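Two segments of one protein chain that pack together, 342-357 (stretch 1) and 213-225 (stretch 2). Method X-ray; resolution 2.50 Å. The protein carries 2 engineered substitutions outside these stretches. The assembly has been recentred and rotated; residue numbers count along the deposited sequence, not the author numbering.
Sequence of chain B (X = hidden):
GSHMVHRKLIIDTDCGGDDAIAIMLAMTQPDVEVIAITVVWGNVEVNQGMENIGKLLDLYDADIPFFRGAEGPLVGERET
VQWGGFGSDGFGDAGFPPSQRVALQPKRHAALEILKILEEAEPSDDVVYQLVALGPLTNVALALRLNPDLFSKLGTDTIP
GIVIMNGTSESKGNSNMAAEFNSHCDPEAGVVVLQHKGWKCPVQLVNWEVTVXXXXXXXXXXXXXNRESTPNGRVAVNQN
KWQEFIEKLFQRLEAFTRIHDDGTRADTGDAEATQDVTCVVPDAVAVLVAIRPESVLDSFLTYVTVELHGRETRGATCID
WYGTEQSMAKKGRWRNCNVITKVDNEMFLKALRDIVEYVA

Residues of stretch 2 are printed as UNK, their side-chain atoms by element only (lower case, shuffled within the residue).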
# COMPACT_ATOMS: atom_id res chain seq x y z
N LYS B 342 0.25 0.08 31.47
CA LYS B 342 -0.35 -0.52 32.66
C LYS B 342 -1.36 0.38 33.38
O LYS B 342 -1.05 1.53 33.72
CB LYS B 342 0.69 -1.02 33.66
CG LYS B 342 0.01 -1.91 34.70
CD LYS B 342 0.95 -2.79 35.42
CE LYS B 342 0.20 -3.69 36.47
NZ LYS B 342 -0.60 -4.81 35.83
N VAL B 343 -2.54 -0.18 33.63
CA VAL B 343 -3.60 0.43 34.41
C VAL B 343 -3.80 -0.30 35.73
O VAL B 343 -3.72 -1.53 35.79
CB VAL B 343 -4.91 0.51 33.62
CG1 VAL B 343 -6.10 0.85 34.51
CG2 VAL B 343 -4.78 1.58 32.51
N ASP B 344 -4.07 0.48 36.78
CA ASP B 344 -4.27 -0.03 38.15
C ASP B 344 -5.57 -0.83 38.18
O ASP B 344 -6.65 -0.25 38.13
CB ASP B 344 -4.36 1.16 39.10
CG ASP B 344 -4.37 0.75 40.55
OD1 ASP B 344 -4.97 -0.28 40.93
OD2 ASP B 344 -3.78 1.51 41.36
N ASN B 345 -5.45 -2.16 38.21
CA ASN B 345 -6.64 -3.05 38.21
C ASN B 345 -7.56 -2.82 39.42
O ASN B 345 -8.77 -2.77 39.30
CB ASN B 345 -6.27 -4.54 38.13
CG ASN B 345 -7.48 -5.41 37.81
OD1 ASN B 345 -8.17 -5.16 36.81
ND2 ASN B 345 -7.78 -6.38 38.68
N GLU B 346 -6.94 -2.68 40.59
CA GLU B 346 -7.63 -2.39 41.83
C GLU B 346 -8.53 -1.13 41.71
O GLU B 346 -9.70 -1.18 42.09
CB GLU B 346 -6.59 -2.27 42.94
CG GLU B 346 -7.13 -2.36 44.35
CD GLU B 346 -6.11 -3.01 45.33
OE1 GLU B 346 -5.11 -3.64 44.85
OE2 GLU B 346 -6.34 -2.92 46.58
N MET B 347 -8.01 -0.03 41.14
CA MET B 347 -8.79 1.20 40.97
C MET B 347 -9.92 0.99 39.96
O MET B 347 -11.00 1.57 40.12
CB MET B 347 -7.94 2.36 40.50
CG MET B 347 -7.30 3.16 41.59
SD MET B 347 -6.50 4.65 40.96
CE MET B 347 -7.79 5.36 40.01
N PHE B 348 -9.65 0.18 38.93
CA PHE B 348 -10.66 -0.21 37.96
C PHE B 348 -11.87 -0.98 38.56
O PHE B 348 -13.02 -0.64 38.32
CB PHE B 348 -10.02 -1.01 36.84
CG PHE B 348 -10.98 -1.47 35.78
CD1 PHE B 348 -11.71 -0.55 35.04
CD2 PHE B 348 -11.15 -2.83 35.52
CE1 PHE B 348 -12.58 -0.96 34.03
CE2 PHE B 348 -12.04 -3.27 34.52
CZ PHE B 348 -12.76 -2.35 33.77
N LEU B 349 -11.58 -2.01 39.36
CA LEU B 349 -12.62 -2.79 40.00
C LEU B 349 -13.45 -1.92 40.95
O LEU B 349 -14.67 -2.04 41.00
CB LEU B 349 -12.03 -3.99 40.74
CG LEU B 349 -11.22 -5.02 39.94
CD1 LEU B 349 -10.89 -6.23 40.84
CD2 LEU B 349 -11.96 -5.46 38.69
N LYS B 350 -12.77 -1.02 41.67
CA LYS B 350 -13.46 -0.15 42.62
C LYS B 350 -14.45 0.77 41.88
O LYS B 350 -15.58 0.98 42.33
CB LYS B 350 -12.47 0.66 43.44
CG LYS B 350 -13.14 1.44 44.53
CD LYS B 350 -12.41 2.76 44.83
CE LYS B 350 -13.39 3.89 45.25
NZ LYS B 350 -14.47 3.45 46.21
N ALA B 351 -14.01 1.28 40.73
CA ALA B 351 -14.86 2.14 39.89
C ALA B 351 -16.09 1.37 39.38
O ALA B 351 -17.19 1.94 39.29
CB ALA B 351 -14.05 2.72 38.72
N LEU B 352 -15.90 0.09 39.03
CA LEU B 352 -17.00 -0.75 38.60
C LEU B 352 -17.93 -1.00 39.79
O LEU B 352 -19.15 -0.93 39.68
CB LEU B 352 -16.53 -2.08 38.02
CG LEU B 352 -15.72 -2.17 36.73
CD1 LEU B 352 -15.51 -3.66 36.36
CD2 LEU B 352 -16.36 -1.42 35.58
N ARG B 353 -17.32 -1.26 40.93
CA ARG B 353 -18.05 -1.42 42.18
C ARG B 353 -18.90 -0.16 42.43
O ARG B 353 -20.06 -0.26 42.81
CB ARG B 353 -17.09 -1.69 43.35
CG ARG B 353 -17.34 -3.00 44.14
CD ARG B 353 -16.41 -3.20 45.41
NE ARG B 353 -14.99 -2.96 45.13
CZ ARG B 353 -14.08 -3.90 44.83
NH1 ARG B 353 -14.40 -5.19 44.82
NH2 ARG B 353 -12.82 -3.52 44.55
N ASP B 354 -18.33 1.00 42.16
CA ASP B 354 -19.02 2.26 42.40
C ASP B 354 -20.24 2.47 41.50
O ASP B 354 -21.21 3.13 41.92
CB ASP B 354 -18.07 3.46 42.35
CG ASP B 354 -17.18 3.54 43.58
OD1 ASP B 354 -16.20 4.30 43.53
OD2 ASP B 354 -17.44 2.84 44.60
N ILE B 355 -20.22 1.88 40.30
CA ILE B 355 -21.41 1.92 39.45
C ILE B 355 -22.64 1.34 40.16
O ILE B 355 -23.71 1.96 40.15
CB ILE B 355 -21.19 1.19 38.11
CG1 ILE B 355 -20.10 1.87 37.31
CG2 ILE B 355 -22.50 1.12 37.31
CD1 ILE B 355 -19.63 1.07 36.10
N VAL B 356 -22.51 0.16 40.78
CA VAL B 356 -23.69 -0.52 41.32
C VAL B 356 -24.15 0.03 42.66
O VAL B 356 -25.22 -0.33 43.18
CB VAL B 356 -23.54 -2.08 41.31
CG1 VAL B 356 -23.30 -2.59 39.90
CG2 VAL B 356 -22.42 -2.56 42.26
N GLU B 357 -23.33 0.92 43.24
CA GLU B 357 -23.59 1.50 44.56
C GLU B 357 -24.05 2.97 44.45
O GLU B 357 -24.19 3.69 45.44
CB GLU B 357 -22.35 1.41 45.45
CG GLU B 357 -21.91 0.02 45.88
CD GLU B 357 -20.63 0.09 46.71
OE1 GLU B 357 -20.00 1.16 46.67
OE2 GLU B 357 -20.26 -0.87 47.42
N UNK B 213 -5.06 -6.53 30.03
CA UNK B 213 -4.29 -6.61 31.26
C UNK B 213 -5.02 -6.10 32.50
O UNK B 213 -4.55 -6.27 33.62
c UNK B 213 -3.00 -5.82 31.12
n UNK B 213 -1.63 -7.37 32.38
o UNK B 213 -1.68 -5.22 33.04
c UNK B 213 -2.03 -6.11 32.26
N UNK B 214 -6.16 -5.44 32.28
CA UNK B 214 -6.98 -4.92 33.38
C UNK B 214 -8.46 -5.33 33.20
O UNK B 214 -9.32 -4.49 32.94
c UNK B 214 -6.87 -3.40 33.44
o UNK B 214 -7.56 -2.92 34.56
N UNK B 215 -8.74 -6.64 33.32
CA UNK B 215 -10.10 -7.12 33.09
C UNK B 215 -10.87 -7.28 34.38
O UNK B 215 -10.33 -7.07 35.47
c UNK B 215 -8.55 -8.98 33.20
c UNK B 215 -9.85 -8.52 32.52
c UNK B 215 -7.82 -7.75 33.67
N UNK B 216 -12.11 -7.72 34.29
CA UNK B 216 -12.73 -8.24 35.50
C UNK B 216 -12.80 -9.76 35.39
O UNK B 216 -12.87 -10.32 34.28
c UNK B 216 -15.11 -7.94 34.75
c UNK B 216 -14.09 -7.61 35.77
s UNK B 216 -16.69 -7.18 35.13
c UNK B 216 -17.52 -7.46 33.54
N UNK B 217 -12.72 -10.42 36.53
CA UNK B 217 -12.99 -11.84 36.63
C UNK B 217 -14.51 -12.09 36.51
O UNK B 217 -15.33 -11.25 36.93
c UNK B 217 -12.48 -12.32 38.01
o UNK B 217 -11.04 -12.37 37.99
c UNK B 217 -13.00 -13.67 38.33
N UNK B 218 -14.89 -13.23 35.95
CA UNK B 218 -16.28 -13.66 35.99
C UNK B 218 -16.80 -13.77 37.42
O UNK B 218 -17.96 -13.44 37.68
c UNK B 218 -18.60 -12.40 30.84
c UNK B 218 -19.12 -12.37 32.17
c UNK B 218 -15.50 -15.12 32.81
c UNK B 218 -16.45 -14.66 33.68
c UNK B 218 -16.53 -14.93 35.17
n UNK B 218 -15.74 -14.63 31.56
c UNK B 218 -17.47 -13.13 30.53
c UNK B 218 -16.86 -13.84 31.57
c UNK B 218 -18.49 -13.08 33.21
c UNK B 218 -17.34 -13.82 32.91
N UNK B 219 -15.95 -14.22 38.35
CA UNK B 219 -16.26 -14.27 39.80
C UNK B 219 -16.58 -12.88 40.36
O UNK B 219 -17.57 -12.70 41.08
N UNK B 220 -15.78 -11.88 39.99
CA UNK B 220 -16.04 -10.51 40.38
C UNK B 220 -17.39 -10.08 39.79
O UNK B 220 -18.26 -9.56 40.53
c UNK B 220 -15.63 -5.40 40.70
c UNK B 220 -15.17 -8.13 40.19
c UNK B 220 -14.92 -9.58 39.91
c UNK B 220 -15.00 -6.21 41.68
c UNK B 220 -16.04 -5.95 39.50
c UNK B 220 -14.77 -7.57 41.41
c UNK B 220 -15.80 -7.31 39.24
N UNK B 221 -17.57 -10.30 38.48
CA UNK B 221 -18.82 -10.01 37.80
C UNK B 221 -20.03 -10.57 38.55
O UNK B 221 -21.02 -9.88 38.75
c UNK B 221 -21.63 -8.82 34.46
o UNK B 221 -23.71 -9.64 33.60
c UNK B 221 -20.43 -9.04 35.14
c UNK B 221 -18.82 -10.56 36.37
c UNK B 221 -22.52 -9.87 34.29
c UNK B 221 -22.23 -11.14 34.79
c UNK B 221 -20.12 -10.32 35.65
c UNK B 221 -21.04 -11.35 35.46
N UNK B 222 -19.94 -11.83 38.98
CA UNK B 222 -21.04 -12.47 39.67
C UNK B 222 -21.44 -11.65 40.90
O UNK B 222 -22.62 -11.51 41.18
o UNK B 222 -20.52 -16.07 38.96
c UNK B 222 -20.72 -13.93 40.02
c UNK B 222 -20.84 -14.87 38.82
o UNK B 222 -21.26 -14.41 37.75
N UNK B 223 -20.45 -11.11 41.61
CA UNK B 223 -20.69 -10.31 42.80
C UNK B 223 -21.22 -8.92 42.44
O UNK B 223 -22.09 -8.39 43.10
c UNK B 223 -17.45 -12.51 46.01
c UNK B 223 -19.44 -10.18 43.65
c UNK B 223 -17.71 -11.40 44.98
n UNK B 223 -15.99 -12.62 46.36
c UNK B 223 -19.17 -11.36 44.55
N UNK B 224 -20.70 -8.37 41.35
CA UNK B 224 -21.17 -7.10 40.82
C UNK B 224 -22.70 -7.09 40.67
O UNK B 224 -23.37 -6.13 41.09
c UNK B 224 -19.72 -4.43 39.84
c UNK B 224 -20.45 -6.79 39.48
c UNK B 224 -20.49 -5.37 38.91
c UNK B 224 -20.03 -5.26 37.45
N UNK B 225 -23.27 -8.16 40.11
CA UNK B 225 -24.69 -8.17 39.75
C UNK B 225 -25.59 -8.89 40.77
O UNK B 225 -26.75 -9.21 40.47
c UNK B 225 -24.42 -7.85 37.27
c UNK B 225 -24.35 -10.15 38.14
c UNK B 225 -24.93 -8.76 38.31
O HOH W 1 -3.31 -2.89 32.63
O HOH W 2 -3.31 -4.12 35.65

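Position 213 carries two carbons, the second bearing one oxygen and one nitrogen. Its CB points sideways, yet the end swings in, and Lys 342 NZ donates a hydrogen bond to the side-chain oxygen at 3.0 Å. This is Asn 213. Water 1 joins Asn 213 OD1 (2.9 Å) to Val 343 N (3.0 Å), so this end of the contact is tied by polar links.

Position 214 has one carbon, then one oxygen, and that oxygen lies 4.0 Å from Val 343 CG1. The backbones come close here, the CA of 214 lying 5.2 Å from Asn 345 CA, and the backbone O of 214 is 3.4 Å from Phe 348 CE2. This is Ser 214.

At 215, three carbons close a ring onto the backbone nitrogen. The CB points away, and the carbonyl does much of the touching: the backbone O of 215 is 4.0 Å from Leu 349 CD2. The ring defines Pro 215.

Position 216 holds two carbons, a sulfur and a last carbon, unbranched; the sulfur lies 3.9 Å from Leu 352 CD1. This is Met 216.

Position 217 has one carbon bearing an oxygen and a carbon, and makes no contact: Thr 217, at the N-cap of the helix that follows. At 218, one carbon leads to fused five- and six-membered rings with a single nitrogen, out of reach of stretch 1: Trp 218. Position 219 has no side-chain atoms and does not touch stretch 1: Gly 219.

Position 220 shows one carbon and a six-carbon ring without oxygen. Leu 349 CD2 sits over one face, 4.1 Å from the ring centroid in a CH-pi contact, while Arg 353 NH1 approaches the edge. This is Phe 220, with CE1 3.4 Å from Arg 353 NH1.

Position 221 repeats that ring with an oxygen added and does not touch stretch 1: Tyr 221, whose hydroxyl is bonded elsewhere in the structure. Also without contact, two carbons ending in two oxygens make 222 Asp 222, and four carbons in a row ending in nitrogen make 223 Lys 223.

Position 224 has four carbons, forked at the second; one branch end reaches Leu 352 O at 3.5 Å and Val 356 CG1 at 4.0 Å. This is Leu 224. Position 225, one carbon carrying two more, points away just after the helix: Val 225.

Polar links hold the start, the backbones come close at Ser 214, and then two helices running 23° from parallel, axes 10.8 Å apart, are bridged by large apolar side chains. Phe 220 and Leu 224, one turn apart, meet Leu 349, Leu 352 and Val 356 from the facing helix.

Stretch 2 (213-225) NSPMTWGFYDKLV
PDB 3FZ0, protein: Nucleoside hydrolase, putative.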